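Side-chain contacts in multifunctional non-homologous end joining DNA repair protein LigD (Mycobacterium tuberculosis, PDB 2IRU), which probably works with Ku to process, fill in and reseal DNA double-strand breaks, the part modelled here being its N-terminal primase-polymerase domain: residues G45-R50 with T240-S245; P94-A99 with A103-Q108; L137-D142 with D161-I166. One frame throughout, in Å; residues are numbered along the deposited sequence.

Contact 1 of 3, residues G45-R50 with T240-S245; sequences GHIAGR and TIAPYS
H46 opens the contact at the foot of helix 29-47, and it meets two consecutive residues of the opposing turn. Its CB lies 4.4 Å from CG of the P243 ring, while CD2 of the imidazole comes up to the edge of the Y244 ring, near its plane, at 4.3 Å from CE2. NE2 of H46 and OH of Y244 bond to the two oxygens of one carboxylate, that of D285, and ND1 of H46 bonds to D291. With a carboxylate at each ring nitrogen, the imidazole cannot easily rotate and probably favours a positive charge. The backbone O of H46 takes R136 and, weakly, NE of R50.

I47 follows, and its contact is with A242. Its CG1 sits between the backbone N and the carbonyl carbon (chi1 65°), which leaves CG2 as the branch that reaches CB of A242, at 3.6 Å the closest pair across the contact. Here the end of a helix packs on the turn that leaves strand 240-241, an outermost strand of the four-stranded antiparallel sheet in this primase-polymerase domain. Strand 112-115 pairs with 240-241, and the backbone of A242 bonds to V113 there; H114, a probable substrate-binding residue, is about 6 Å from A242, side chain to side chain.

Type II turns shape both segments: I47 to R50, with G49 at positive phi, and A242 to S245, where Y244 itself takes the positive phi, 74°. R50 then sends NH2 into a salt bridge with D291, the same carboxylate that bonds H46.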
loop_
_atom_site.group_PDB
_atom_site.type_symbol
_atom_site.label_atom_id
_atom_site.label_comp_id
_atom_site.label_asym_id
_atom_site.label_seq_id
_atom_site.Cartn_x
_atom_site.Cartn_y
_atom_site.Cartn_z
ATOM N N GLY A 45 11.754 -1.154 -1.478
ATOM C CA GLY A 45 12.019 0.240 -1.863
ATOM C C GLY A 45 10.795 1.113 -1.595
ATOM O O GLY A 45 10.907 2.320 -1.369
ATOM N N HIS A 46 9.620 0.497 -1.636
ATOM C CA HIS A 46 8.360 1.258 -1.486
ATOM C C HIS A 46 7.802 1.355 -0.068
ATOM O O HIS A 46 6.817 2.102 0.176
ATOM C CB HIS A 46 7.303 0.747 -2.479
ATOM C CG HIS A 46 7.886 0.446 -3.820
ATOM N ND1 HIS A 46 8.371 1.430 -4.657
ATOM C CD2 HIS A 46 8.124 -0.731 -4.436
ATOM C CE1 HIS A 46 8.873 0.860 -5.742
ATOM N NE2 HIS A 46 8.742 -0.453 -5.624
ATOM N N ILE A 47 8.442 0.611 0.849
ATOM C CA ILE A 47 8.137 0.674 2.267
ATOM C C ILE A 47 9.320 1.164 3.122
ATOM O O ILE A 47 9.122 1.516 4.276
ATOM C CB ILE A 47 7.537 -0.638 2.799
ATOM C CG1 ILE A 47 8.556 -1.777 2.708
ATOM C CG2 ILE A 47 6.327 -1.035 1.922
ATOM C CD1 ILE A 47 8.002 -3.160 3.277
ATOM N N ALA A 48 10.515 1.224 2.527
ATOM C CA ALA A 48 11.700 1.787 3.222
ATOM C C ALA A 48 11.381 3.163 3.818
ATOM O O ALA A 48 10.749 4.020 3.179
ATOM C CB ALA A 48 12.867 1.928 2.252
ATOM N N GLY A 49 11.873 3.383 5.041
ATOM C CA GLY A 49 11.744 4.683 5.682
ATOM C C GLY A 49 10.343 5.001 6.192
ATOM O O GLY A 49 10.126 6.084 6.742
ATOM N N ARG A 50 9.395 4.066 6.025
ATOM C CA ARG A 50 7.997 4.345 6.401
ATOM C C ARG A 50 7.588 3.542 7.637
ATOM O O ARG A 50 8.007 2.377 7.766
ATOM C CB ARG A 50 7.067 3.974 5.251
ATOM C CG ARG A 50 7.454 4.747 3.996
ATOM C CD ARG A 50 6.533 4.457 2.777
ATOM N NE ARG A 50 7.263 4.965 1.618
ATOM C CZ ARG A 50 7.226 6.229 1.174
ATOM N NH1 ARG A 50 6.377 7.130 1.700
ATOM N NH2 ARG A 50 8.011 6.578 0.163
ATOM N N THR A 240 -1.873 3.354 3.900
ATOM C CA THR A 240 -2.434 2.719 2.702
ATOM C C THR A 240 -1.684 1.410 2.458
ATOM O O THR A 240 -0.440 1.338 2.646
ATOM C CB THR A 240 -2.284 3.677 1.473
ATOM O OG1 THR A 240 -3.060 4.874 1.731
ATOM C CG2 THR A 240 -2.703 3.014 0.199
ATOM N N ILE A 241 -2.452 0.371 2.136
ATOM C CA ILE A 241 -1.886 -0.945 1.796
ATOM C C ILE A 241 -0.651 -0.807 0.898
ATOM O O ILE A 241 -0.688 -0.104 -0.150
ATOM C CB ILE A 241 -2.940 -1.855 1.122
ATOM C CG1 ILE A 241 -2.437 -3.304 1.019
ATOM C CG2 ILE A 241 -3.387 -1.318 -0.289
ATOM C CD1 ILE A 241 -2.495 -4.061 2.389
ATOM N N ALA A 242 0.422 -1.469 1.290
ATOM C CA ALA A 242 1.669 -1.331 0.550
ATOM C C ALA A 242 1.686 -2.111 -0.752
ATOM O O ALA A 242 1.204 -3.236 -0.797
ATOM C CB ALA A 242 2.810 -1.744 1.399
ATOM N N PRO A 243 2.290 -1.524 -1.814
ATOM C CA PRO A 243 2.445 -2.335 -3.016
ATOM C C PRO A 243 3.122 -3.689 -2.670
ATOM O O PRO A 243 4.063 -3.728 -1.838
ATOM C CB PRO A 243 3.369 -1.497 -3.900
ATOM C CG PRO A 243 3.063 -0.056 -3.487
ATOM C CD PRO A 243 2.833 -0.159 -1.978
ATOM N N TYR A 244 2.642 -4.738 -3.330
ATOM C CA TYR A 244 3.088 -6.138 -3.104
ATOM C C TYR A 244 2.586 -6.804 -1.809
ATOM O O TYR A 244 2.770 -8.010 -1.633
ATOM C CB TYR A 244 4.594 -6.276 -3.192
ATOM C CG TYR A 244 5.129 -5.857 -4.540
ATOM C CD1 TYR A 244 5.034 -6.737 -5.636
ATOM C CD2 TYR A 244 5.767 -4.617 -4.717
ATOM C CE1 TYR A 244 5.538 -6.380 -6.891
ATOM C CE2 TYR A 244 6.282 -4.243 -5.987
ATOM C CZ TYR A 244 6.157 -5.140 -7.055
ATOM O OH TYR A 244 6.631 -4.837 -8.289
ATOM N N SER A 245 1.924 -6.035 -0.943
ATOM C CA SER A 245 1.305 -6.685 0.237
ATOM C C SER A 245 0.220 -7.658 -0.194
ATOM O O SER A 245 -0.568 -7.376 -1.130
ATOM C CB SER A 245 0.658 -5.643 1.170
ATOM O OG SER A 245 0.117 -6.283 2.349
#

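Contact 2 of 3, residues P94-A99 with A103-Q108; sequences PIIDSA and AWIAQQ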
loop_
_atom_site.group_PDB
_atom_site.type_symbol
_atom_site.label_atom_id
_atom_site.label_comp_id
_atom_site.label_asym_id
_atom_site.label_seq_id
_atom_site.Cartn_x
_atom_site.Cartn_y
_atom_site.Cartn_z
ATOM N N PRO A 94 7.581 -0.251 13.641
ATOM C CA PRO A 94 8.717 -0.885 12.961
ATOM C C PRO A 94 8.855 -0.206 11.597
ATOM O O PRO A 94 7.882 0.323 11.077
ATOM C CB PRO A 94 8.258 -2.335 12.742
ATOM C CG PRO A 94 6.721 -2.272 12.747
ATOM C CD PRO A 94 6.329 -1.033 13.540
ATOM N N ILE A 95 10.055 -0.178 11.068
ATOM C CA ILE A 95 10.292 0.211 9.664
ATOM C C ILE A 95 10.856 -1.077 9.048
ATOM O O ILE A 95 11.852 -1.593 9.509
ATOM C CB ILE A 95 11.326 1.353 9.570
ATOM C CG1 ILE A 95 10.809 2.634 10.254
ATOM C CG2 ILE A 95 11.760 1.576 8.071
ATOM C CD1 ILE A 95 11.912 3.606 10.544
ATOM N N ILE A 96 10.203 -1.581 8.012
ATOM C CA ILE A 96 10.644 -2.826 7.381
ATOM C C ILE A 96 11.557 -2.433 6.244
ATOM O O ILE A 96 11.134 -1.716 5.336
ATOM C CB ILE A 96 9.422 -3.625 6.878
ATOM C CG1 ILE A 96 8.466 -3.919 8.068
ATOM C CG2 ILE A 96 9.866 -4.864 6.132
ATOM C CD1 ILE A 96 9.044 -4.763 9.209
ATOM N N ASP A 97 12.822 -2.859 6.339
ATOM C CA ASP A 97 13.868 -2.365 5.431
ATOM C C ASP A 97 14.877 -3.449 5.072
ATOM O O ASP A 97 15.951 -3.149 4.537
ATOM C CB ASP A 97 14.561 -1.105 6.011
ATOM C CG ASP A 97 15.145 -1.333 7.408
ATOM O OD1 ASP A 97 15.240 -2.507 7.873
ATOM O OD2 ASP A 97 15.539 -0.309 8.058
ATOM N N SER A 98 14.495 -4.702 5.343
ATOM C CA SER A 98 15.324 -5.861 4.981
ATOM C C SER A 98 14.416 -7.047 4.688
ATOM O O SER A 98 13.256 -7.116 5.136
ATOM C CB SER A 98 16.258 -6.238 6.125
ATOM O OG SER A 98 15.520 -6.787 7.232
ATOM N N ALA A 99 14.968 -7.992 3.925
ATOM C CA ALA A 99 14.240 -9.231 3.632
ATOM C C ALA A 99 13.831 -9.965 4.925
ATOM O O ALA A 99 12.694 -10.472 5.050
ATOM C CB ALA A 99 15.096 -10.130 2.722
ATOM N N ALA A 103 10.344 -11.465 6.387
ATOM C CA ALA A 103 10.199 -12.798 7.006
ATOM C C ALA A 103 9.458 -12.710 8.366
ATOM O O ALA A 103 8.616 -13.562 8.696
ATOM C CB ALA A 103 11.536 -13.482 7.130
ATOM N N TRP A 104 9.788 -11.684 9.165
ATOM C CA TRP A 104 9.094 -11.437 10.453
ATOM C C TRP A 104 7.614 -11.105 10.186
ATOM O O TRP A 104 6.718 -11.653 10.825
ATOM C CB TRP A 104 9.781 -10.269 11.202
ATOM C CG TRP A 104 9.076 -9.901 12.448
ATOM C CD1 TRP A 104 8.977 -10.651 13.604
ATOM C CD2 TRP A 104 8.255 -8.745 12.645
ATOM N NE1 TRP A 104 8.199 -9.984 14.526
ATOM C CE2 TRP A 104 7.755 -8.809 13.970
ATOM C CE3 TRP A 104 7.943 -7.622 11.847
ATOM C CZ2 TRP A 104 6.921 -7.802 14.501
ATOM C CZ3 TRP A 104 7.134 -6.631 12.353
ATOM C CH2 TRP A 104 6.636 -6.711 13.690
ATOM N N ILE A 105 7.344 -10.270 9.184
ATOM C CA ILE A 105 5.967 -9.966 8.801
ATOM C C ILE A 105 5.193 -11.288 8.511
ATOM O O ILE A 105 4.085 -11.497 9.014
ATOM C CB ILE A 105 5.977 -9.049 7.585
ATOM C CG1 ILE A 105 6.340 -7.609 8.028
ATOM C CG2 ILE A 105 4.637 -9.116 6.823
ATOM C CD1 ILE A 105 5.297 -6.945 8.937
ATOM N N ALA A 106 5.805 -12.184 7.753
ATOM C CA ALA A 106 5.160 -13.453 7.414
ATOM C C ALA A 106 4.969 -14.316 8.651
ATOM O O ALA A 106 3.900 -14.857 8.866
ATOM C CB ALA A 106 6.011 -14.184 6.413
ATOM N N GLN A 107 6.015 -14.425 9.479
ATOM C CA GLN A 107 5.933 -15.223 10.682
ATOM C C GLN A 107 4.809 -14.729 11.652
ATOM O O GLN A 107 4.167 -15.531 12.343
ATOM C CB GLN A 107 7.310 -15.284 11.365
ATOM C CG GLN A 107 7.271 -15.763 12.831
ATOM C CD GLN A 107 6.638 -17.135 13.037
ATOM O OE1 GLN A 107 6.417 -17.912 12.093
ATOM N NE2 GLN A 107 6.348 -17.449 14.303
ATOM N N GLN A 108 4.611 -13.412 11.671
ATOM C CA GLN A 108 3.604 -12.710 12.488
ATOM C C GLN A 108 2.156 -12.978 11.981
ATOM O O GLN A 108 1.174 -12.558 12.642
ATOM C CB GLN A 108 3.880 -11.173 12.442
ATOM C CG GLN A 108 5.069 -10.692 13.306
ATOM C CD GLN A 108 4.659 -10.603 14.757
ATOM O OE1 GLN A 108 4.976 -11.506 15.580
ATOM N NE2 GLN A 108 3.862 -9.604 15.058
#
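I96 and W104 face each other across a strand-loop-helix connection: strand 91-95 ends, the chain turns, and helix 99-107 starts with S98 as its N-cap, OG bonded to the backbone N of G101. I96 lies in the loop and points back at the helix it leads into. Its CD1 does the touching, reaching the edge of the W104 indole near the ring plane, 4.0 Å from CE3 and 4.1 Å from CZ3. The two side chains cross at about a right angle, and the methyl meets the six-membered ring at its rim. The same CD1 is 4.1 Å from CG1 of I105, and therefore fills the angle between two neighbouring side chains of the helix.

W104 can get there because its CG is anti to the backbone N (chi1 176°), which brings the six-membered ring of the indole near I96 and P94. Further along that rim, CZ3 is 4.4 Å from CG of P94. One face of the indole carries CG of Q108, four residues on, 3.3 Å above the plane and offset toward the rim; L71, P76 and R54 also touch W104. I96 also touches L44 and I47 of helix 29-47.

A99 buries a similar amount of surface, but by its backbone. CB points away from 103-108, and the side chain touches A40 of helix 29-47, whereas its carbonyl accepts the first-turn helical bond: A103 N to A99 O is 2.9 Å, with an N-H...O angle of 158° and the donor in the carbonyl plane.

Contact 3 of 3, residues L137-D142 with D161-I166; sequences LVFDLD and DLLADI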
loop_
_atom_site.group_PDB
_atom_site.type_symbol
_atom_site.label_atom_id
_atom_site.label_comp_id
_atom_site.label_asym_id
_atom_site.label_seq_id
_atom_site.Cartn_x
_atom_site.Cartn_y
_atom_site.Cartn_z
ATOM N N LEU A 137 2.284 11.043 -4.008
ATOM C CA LEU A 137 0.840 11.077 -3.757
ATOM C C LEU A 137 0.209 9.696 -3.965
ATOM O O LEU A 137 0.669 8.892 -4.783
ATOM C CB LEU A 137 0.126 12.069 -4.706
ATOM C CG LEU A 137 0.587 13.521 -4.833
ATOM C CD1 LEU A 137 -0.286 14.263 -5.872
ATOM C CD2 LEU A 137 0.533 14.210 -3.492
ATOM N N VAL A 138 -0.867 9.430 -3.240
ATOM C CA VAL A 138 -1.673 8.261 -3.545
ATOM C C VAL A 138 -3.115 8.686 -3.731
ATOM O O VAL A 138 -3.627 9.573 -3.009
ATOM C CB VAL A 138 -1.582 7.156 -2.463
ATOM C CG1 VAL A 138 -2.256 7.608 -1.190
ATOM C CG2 VAL A 138 -2.201 5.846 -2.960
ATOM N N PHE A 139 -3.747 8.101 -4.737
ATOM C CA PHE A 139 -5.191 8.223 -4.927
ATOM C C PHE A 139 -5.820 6.835 -4.832
ATOM O O PHE A 139 -5.301 5.880 -5.424
ATOM C CB PHE A 139 -5.522 8.835 -6.283
ATOM C CG PHE A 139 -4.997 10.218 -6.442
ATOM C CD1 PHE A 139 -5.811 11.322 -6.184
ATOM C CD2 PHE A 139 -3.679 10.426 -6.877
ATOM C CE1 PHE A 139 -5.279 12.621 -6.333
ATOM C CE2 PHE A 139 -3.158 11.690 -7.036
ATOM C CZ PHE A 139 -3.960 12.799 -6.764
ATOM N N ASP A 140 -6.905 6.723 -4.075
ATOM C CA ASP A 140 -7.640 5.465 -3.978
ATOM C C ASP A 140 -8.894 5.683 -4.820
ATOM O O ASP A 140 -9.734 6.513 -4.466
ATOM C CB ASP A 140 -8.053 5.219 -2.522
ATOM C CG ASP A 140 -8.875 3.951 -2.322
ATOM O OD1 ASP A 140 -9.203 3.189 -3.284
ATOM O OD2 ASP A 140 -9.213 3.729 -1.132
ATOM N N LEU A 141 -8.990 4.953 -5.933
ATOM C CA LEU A 141 -10.133 5.038 -6.813
ATOM C C LEU A 141 -11.087 3.920 -6.462
ATOM O O LEU A 141 -10.790 2.739 -6.704
ATOM C CB LEU A 141 -9.683 4.935 -8.281
ATOM C CG LEU A 141 -9.258 6.272 -8.902
ATOM C CD1 LEU A 141 -8.130 7.002 -8.168
ATOM C CD2 LEU A 141 -8.878 6.021 -10.368
ATOM N N ASP A 142 -12.204 4.283 -5.844
ATOM C CA ASP A 142 -13.134 3.281 -5.363
ATOM C C ASP A 142 -14.401 3.289 -6.211
ATOM O O ASP A 142 -15.151 4.286 -6.168
ATOM C CB ASP A 142 -13.480 3.502 -3.890
ATOM C CG ASP A 142 -14.250 2.310 -3.298
ATOM O OD1 ASP A 142 -13.643 1.226 -3.090
ATOM O OD2 ASP A 142 -15.474 2.452 -3.079
ATOM N N ASP A 161 -3.723 11.920 -16.584
ATOM C CA ASP A 161 -3.556 13.001 -17.558
ATOM C C ASP A 161 -3.433 14.360 -16.861
ATOM O O ASP A 161 -2.588 15.187 -17.241
ATOM C CB ASP A 161 -4.688 12.963 -18.571
ATOM C CG ASP A 161 -4.576 11.773 -19.536
ATOM O OD1 ASP A 161 -3.526 11.082 -19.563
ATOM O OD2 ASP A 161 -5.546 11.539 -20.291
ATOM N N LEU A 162 -4.238 14.574 -15.818
ATOM C CA LEU A 162 -4.139 15.808 -15.019
ATOM C C LEU A 162 -2.765 15.929 -14.354
ATOM O O LEU A 162 -2.145 16.997 -14.326
ATOM C CB LEU A 162 -5.246 15.879 -13.962
ATOM C CG LEU A 162 -6.695 16.302 -14.212
ATOM C CD1 LEU A 162 -7.579 15.206 -14.663
ATOM C CD2 LEU A 162 -7.261 16.890 -12.927
ATOM N N LEU A 163 -2.279 14.819 -13.808
ATOM C CA LEU A 163 -0.965 14.828 -13.172
ATOM C C LEU A 163 0.143 15.099 -14.198
ATOM O O LEU A 163 1.108 15.811 -13.903
ATOM C CB LEU A 163 -0.745 13.524 -12.399
ATOM C CG LEU A 163 -1.691 13.364 -11.199
ATOM C CD1 LEU A 163 -1.617 11.930 -10.636
ATOM C CD2 LEU A 163 -1.442 14.408 -10.090
ATOM N N ALA A 164 -0.029 14.563 -15.405
ATOM C CA ALA A 164 0.960 14.696 -16.479
ATOM C C ALA A 164 1.164 16.155 -16.883
ATOM O O ALA A 164 2.261 16.546 -17.315
ATOM C CB ALA A 164 0.542 13.863 -17.700
ATOM N N ASP A 165 0.098 16.940 -16.733
ATOM C CA ASP A 165 0.113 18.374 -17.021
ATOM C C ASP A 165 1.082 19.160 -16.112
ATOM O O ASP A 165 1.578 20.233 -16.507
ATOM C CB ASP A 165 -1.301 18.926 -16.901
ATOM C CG ASP A 165 -2.236 18.397 -17.987
ATOM O OD1 ASP A 165 -1.733 17.831 -18.982
ATOM O OD2 ASP A 165 -3.472 18.538 -17.843
ATOM N N ILE A 166 1.322 18.649 -14.903
ATOM C CA ILE A 166 2.337 19.199 -13.992
ATOM C C ILE A 166 3.627 18.364 -13.999
ATOM O O ILE A 166 4.412 18.403 -13.044
ATOM C CB ILE A 166 1.816 19.363 -12.530
ATOM C CG1 ILE A 166 0.355 19.825 -12.492
ATOM C CG2 ILE A 166 2.719 20.262 -11.674
ATOM C CD1 ILE A 166 -0.532 18.733 -11.896
#
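The backbone O of L163 accepts the N-H of I166 at 3.0 Å, a three-residue backbone bond beside the one residue of 161-166 that reaches the strand. The L163 side chain carries the helix half of the contact. Its CG stands opposite the carbonyl carbon (chi1 -66°), and the two methyls divide the work: CD1 lies 3.9 Å from CE2 of F139, and CD2 is 4.4 Å from CD1 of L137. F139 and L163 run past each other in opposite directions, the phenyl coming off the strand as the leucine comes off the helix.

L137 and F139 are alternate residues of strand 129-143, so both point to the helix-covered side of the large mixed sheet. Helix 192-209 packs there as well, with A195 on L137 and A199 on F139. Helix 149-164 links strand 129-143 to strand 171-174, a beta-alpha-beta crossover that leaves room for strand 180-186 between them.

D140 and D142 leave the strand on the other face, where they probably bind the two manganese ions of the polymerase site; Q233 bonds to D140, and R223 forms a salt bridge with D142. No hydrogen bond joins the two segments: the helix meets the face of the strand away from the probable metal ligands through hydrocarbon packing alone, which depends on shape rather than on directed bonds.

How the contacts relate
Contact 1 closes a long loop of chain, and the other two are nested within it, contact 2 first and contact 3 after it. Contacts 1 and 2 are neighbours, centres about 11 Å apart, touching where G49 N meets CG2 of I95 at 3.5 Å; helix 29-47 supplies a segment of contact 1 and packs on I96, A99 and A103 of contact 2. Contact 3, centred about 18 Å from contact 1, just reaches it, V138 against T240. Contacts 2 and 3 lie on opposite sides of the chain's centre. Contact 1 lies near that centre, on an outermost strand of the four-stranded antiparallel sheet, with contact 2 to one side and, toward the mixed sheet bearing the probable manganese ligands, contact 3.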